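Pectate lyase/Amb allergen (Acidovorax citrulli, PDB 4HWV) probably cleaves pectate as a calcium-dependent polysaccharide lyase of family 1, an enzyme built on a right-handed parallel beta-helix. Local coordinates at residues Gln275-Thr284 with Phe297-Gly308. Numbering follows the deposited sequence.
With CA (calcium ion), chain C.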
# COMPACT_ATOMS: atom_id res chain seq x y z
N GLN A 275 2.30 11.58 -11.09
CA GLN A 275 3.44 10.94 -10.44
C GLN A 275 3.80 11.68 -9.15
O GLN A 275 4.24 12.83 -9.20
CB GLN A 275 4.62 10.95 -11.42
CG GLN A 275 5.92 10.36 -10.88
CD GLN A 275 5.73 8.95 -10.34
OE1 GLN A 275 5.48 8.76 -9.14
NE2 GLN A 275 5.83 7.96 -11.22
N HIS A 276 3.59 11.00 -8.02
CA HIS A 276 3.87 11.56 -6.71
C HIS A 276 5.24 11.16 -6.16
O HIS A 276 5.62 11.60 -5.06
CB HIS A 276 2.79 11.11 -5.72
CG HIS A 276 1.44 11.70 -5.99
ND1 HIS A 276 1.05 12.95 -5.54
CD2 HIS A 276 0.36 11.19 -6.65
CE1 HIS A 276 -0.19 13.19 -5.92
NE2 HIS A 276 -0.63 12.14 -6.59
N HIS A 277 5.98 10.33 -6.89
CA HIS A 277 7.29 9.88 -6.44
C HIS A 277 8.38 10.39 -7.37
O HIS A 277 8.10 10.83 -8.49
CB HIS A 277 7.34 8.36 -6.39
CG HIS A 277 6.36 7.78 -5.43
ND1 HIS A 277 5.28 7.04 -5.84
CD2 HIS A 277 6.29 7.86 -4.08
CE1 HIS A 277 4.59 6.66 -4.77
NE2 HIS A 277 5.18 7.16 -3.70
N ASP A 278 9.62 10.30 -6.90
CA ASP A 278 10.75 10.63 -7.74
C ASP A 278 11.67 9.41 -7.69
O ASP A 278 11.27 8.33 -8.10
CB ASP A 278 11.44 11.95 -7.35
CG ASP A 278 12.33 12.48 -8.46
OD1 ASP A 278 11.95 12.34 -9.63
OD2 ASP A 278 13.41 13.03 -8.15
N GLY A 279 12.88 9.55 -7.17
CA GLY A 279 13.78 8.41 -7.12
C GLY A 279 13.69 7.59 -5.85
O GLY A 279 13.10 8.02 -4.84
N LEU A 280 14.30 6.41 -5.87
CA LEU A 280 14.60 5.73 -4.60
C LEU A 280 15.89 6.32 -4.01
O LEU A 280 15.86 6.94 -2.94
CB LEU A 280 14.74 4.21 -4.79
CG LEU A 280 13.44 3.51 -5.21
CD1 LEU A 280 13.67 2.03 -5.49
CD2 LEU A 280 12.33 3.70 -4.17
N VAL A 281 17.00 6.15 -4.72
CA VAL A 281 18.27 6.77 -4.36
C VAL A 281 18.85 7.38 -5.63
O VAL A 281 19.18 6.66 -6.57
CB VAL A 281 19.29 5.79 -3.74
CG1 VAL A 281 20.54 6.57 -3.33
CG2 VAL A 281 18.68 5.04 -2.55
N ASP A 282 18.97 8.71 -5.65
CA ASP A 282 19.55 9.42 -6.79
C ASP A 282 20.91 9.95 -6.38
O ASP A 282 21.06 10.48 -5.27
CB ASP A 282 18.65 10.57 -7.25
CG ASP A 282 17.41 10.11 -7.98
OD1 ASP A 282 17.27 8.91 -8.32
OD2 ASP A 282 16.54 10.97 -8.22
N VAL A 283 21.88 9.82 -7.27
CA VAL A 283 23.24 10.31 -7.02
C VAL A 283 23.55 11.28 -8.14
O VAL A 283 23.60 10.88 -9.30
CB VAL A 283 24.28 9.16 -7.00
CG1 VAL A 283 25.66 9.69 -6.64
CG2 VAL A 283 23.85 8.04 -6.04
N THR A 284 23.71 12.55 -7.80
CA THR A 284 23.87 13.60 -8.81
C THR A 284 24.96 14.57 -8.37
O THR A 284 25.49 14.45 -7.26
CB THR A 284 22.55 14.37 -9.01
OG1 THR A 284 22.18 14.99 -7.77
CG2 THR A 284 21.42 13.45 -9.48
N PHE A 297 15.10 -3.34 -3.06
CA PHE A 297 14.38 -2.21 -3.64
C PHE A 297 13.18 -2.77 -4.36
O PHE A 297 13.34 -3.65 -5.20
CB PHE A 297 15.23 -1.49 -4.70
CG PHE A 297 16.55 -0.96 -4.19
CD1 PHE A 297 16.64 0.29 -3.60
CD2 PHE A 297 17.72 -1.70 -4.34
CE1 PHE A 297 17.85 0.80 -3.15
CE2 PHE A 297 18.95 -1.19 -3.89
CZ PHE A 297 19.02 0.06 -3.30
N HIS A 298 11.98 -2.29 -4.06
CA HIS A 298 10.81 -2.86 -4.71
C HIS A 298 9.69 -1.87 -4.91
O HIS A 298 9.53 -0.94 -4.13
CB HIS A 298 10.31 -4.14 -4.00
CG HIS A 298 9.74 -3.93 -2.62
ND1 HIS A 298 8.39 -3.70 -2.39
CD2 HIS A 298 10.32 -3.97 -1.39
CE1 HIS A 298 8.18 -3.61 -1.09
NE2 HIS A 298 9.33 -3.76 -0.46
N ASP A 299 8.93 -2.07 -5.98
CA ASP A 299 7.66 -1.36 -6.18
C ASP A 299 7.86 0.15 -6.30
O ASP A 299 7.51 0.95 -5.43
CB ASP A 299 6.66 -1.73 -5.09
CG ASP A 299 6.24 -3.18 -5.19
OD1 ASP A 299 5.57 -3.53 -6.18
OD2 ASP A 299 6.63 -3.98 -4.34
N HIS A 300 8.40 0.54 -7.45
CA HIS A 300 8.72 1.93 -7.70
C HIS A 300 9.01 2.09 -9.19
O HIS A 300 9.43 1.12 -9.85
CB HIS A 300 9.94 2.32 -6.87
CG HIS A 300 10.36 3.74 -7.04
ND1 HIS A 300 9.85 4.77 -6.27
CD2 HIS A 300 11.25 4.31 -7.89
CE1 HIS A 300 10.40 5.91 -6.65
NE2 HIS A 300 11.27 5.65 -7.62
N ASP A 301 8.78 3.29 -9.71
CA ASP A 301 8.97 3.54 -11.13
C ASP A 301 10.45 3.84 -11.46
O ASP A 301 11.19 2.95 -11.92
CB ASP A 301 8.03 4.67 -11.60
CG ASP A 301 8.05 4.87 -13.08
OD1 ASP A 301 8.97 4.39 -13.76
OD2 ASP A 301 7.12 5.54 -13.57
N LYS A 302 10.90 5.07 -11.20
CA LYS A 302 12.24 5.52 -11.61
C LYS A 302 13.21 5.35 -10.45
O LYS A 302 13.28 6.19 -9.55
CB LYS A 302 12.18 6.97 -12.06
CG LYS A 302 11.24 7.14 -13.24
CD LYS A 302 10.97 8.59 -13.59
CE LYS A 302 9.92 8.70 -14.69
NZ LYS A 302 9.54 10.11 -15.00
N ALA A 303 13.98 4.26 -10.47
CA ALA A 303 14.70 3.87 -9.26
C ALA A 303 15.95 4.71 -8.92
O ALA A 303 16.04 5.27 -7.81
CB ALA A 303 15.06 2.40 -9.34
N PHE A 304 16.93 4.74 -9.83
CA PHE A 304 18.23 5.35 -9.54
C PHE A 304 18.68 6.25 -10.69
O PHE A 304 19.06 5.76 -11.76
CB PHE A 304 19.30 4.27 -9.32
CG PHE A 304 18.86 3.17 -8.41
CD1 PHE A 304 18.70 3.41 -7.06
CD2 PHE A 304 18.61 1.90 -8.91
CE1 PHE A 304 18.26 2.39 -6.20
CE2 PHE A 304 18.18 0.88 -8.08
CZ PHE A 304 18.01 1.13 -6.72
N LEU A 305 18.63 7.55 -10.46
CA LEU A 305 19.17 8.51 -11.41
C LEU A 305 20.61 8.80 -10.99
O LEU A 305 20.84 9.38 -9.92
CB LEU A 305 18.35 9.80 -11.38
CG LEU A 305 18.74 10.85 -12.43
CD1 LEU A 305 18.33 10.39 -13.82
CD2 LEU A 305 18.09 12.17 -12.11
N ILE A 306 21.57 8.35 -11.80
CA ILE A 306 22.98 8.64 -11.56
C ILE A 306 23.39 9.70 -12.58
O ILE A 306 23.57 9.38 -13.76
CB ILE A 306 23.88 7.37 -11.69
CG1 ILE A 306 23.33 6.19 -10.88
CG2 ILE A 306 25.31 7.71 -11.28
CD1 ILE A 306 23.16 6.49 -9.39
N GLY A 307 23.47 10.96 -12.14
CA GLY A 307 23.71 12.08 -13.04
C GLY A 307 22.41 12.62 -13.60
O GLY A 307 21.68 11.91 -14.30
N GLY A 308 22.10 13.88 -13.30
CA GLY A 308 20.83 14.46 -13.65
C GLY A 308 20.74 15.22 -14.96
O GLY A 308 19.65 15.69 -15.28
CA CA C . 15.61 12.72 -7.19
O HOH W 1 6.28 8.75 -14.05
O HOH W 2 9.32 7.13 -9.71
O HOH W 3 15.38 8.09 -10.20
O HOH W 4 16.01 14.34 -9.26
O HOH W 5 17.94 14.06 -7.31
O HOH W 6 14.83 15.00 -6.08
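Leu-280 lies over one face of the His-300 imidazole where two successive turns of the right-handed parallel beta-helix meet beside the calcium site. The evidence for a CH-pi contact is direct: Leu-280 CD2 sits 3.6 Å from the centroid of the His-300 ring, 20° off its normal. Leu-280 CG stands anti to its own carbonyl carbon, which sets it over the imidazole of His-300; from there CD2 lies on the ring, and CD1 reaches Phe-297 CD1 at 3.9 Å and also touches Ala-303 CB.

The imidazole is fixed at its edge as well. His-300 NE2 donates to Lys-302 O in the ring plane and more weakly to Asp-278 O, a bond bent to 120° at the hydrogen, while ND1 is hydrogen-bonded to Asp-246. Water 2 links Asp-278 O to Lys-302 N.

Backbone pairing follows the parallel stacking of the turns. Leu-280 N donates to Ala-303 O over 2.8 Å; further along, Val-283 N binds Leu-305 O, and Val-283 O receives Gly-307 N, bracketing Ile-306.

Between these, Asp-282 serves both the metal and the neighbouring turn. Its OD2 binds calcium at 2.2 Å, alongside Asp-278 OD2 at 2.4 Å, with Asp-227 and three waters among the other ligands. This is a site consistent with the calcium-dependent chemistry of the family. The other oxygen, Asp-282 OD1, accepts a hydrogen bond from water 3, which also donates to Lys-302 O, and accepts the backbone N-H of Leu-305, the N-to-OD1 distance being 2.9 Å and the nitrogen lying 50° out of the carboxylate plane.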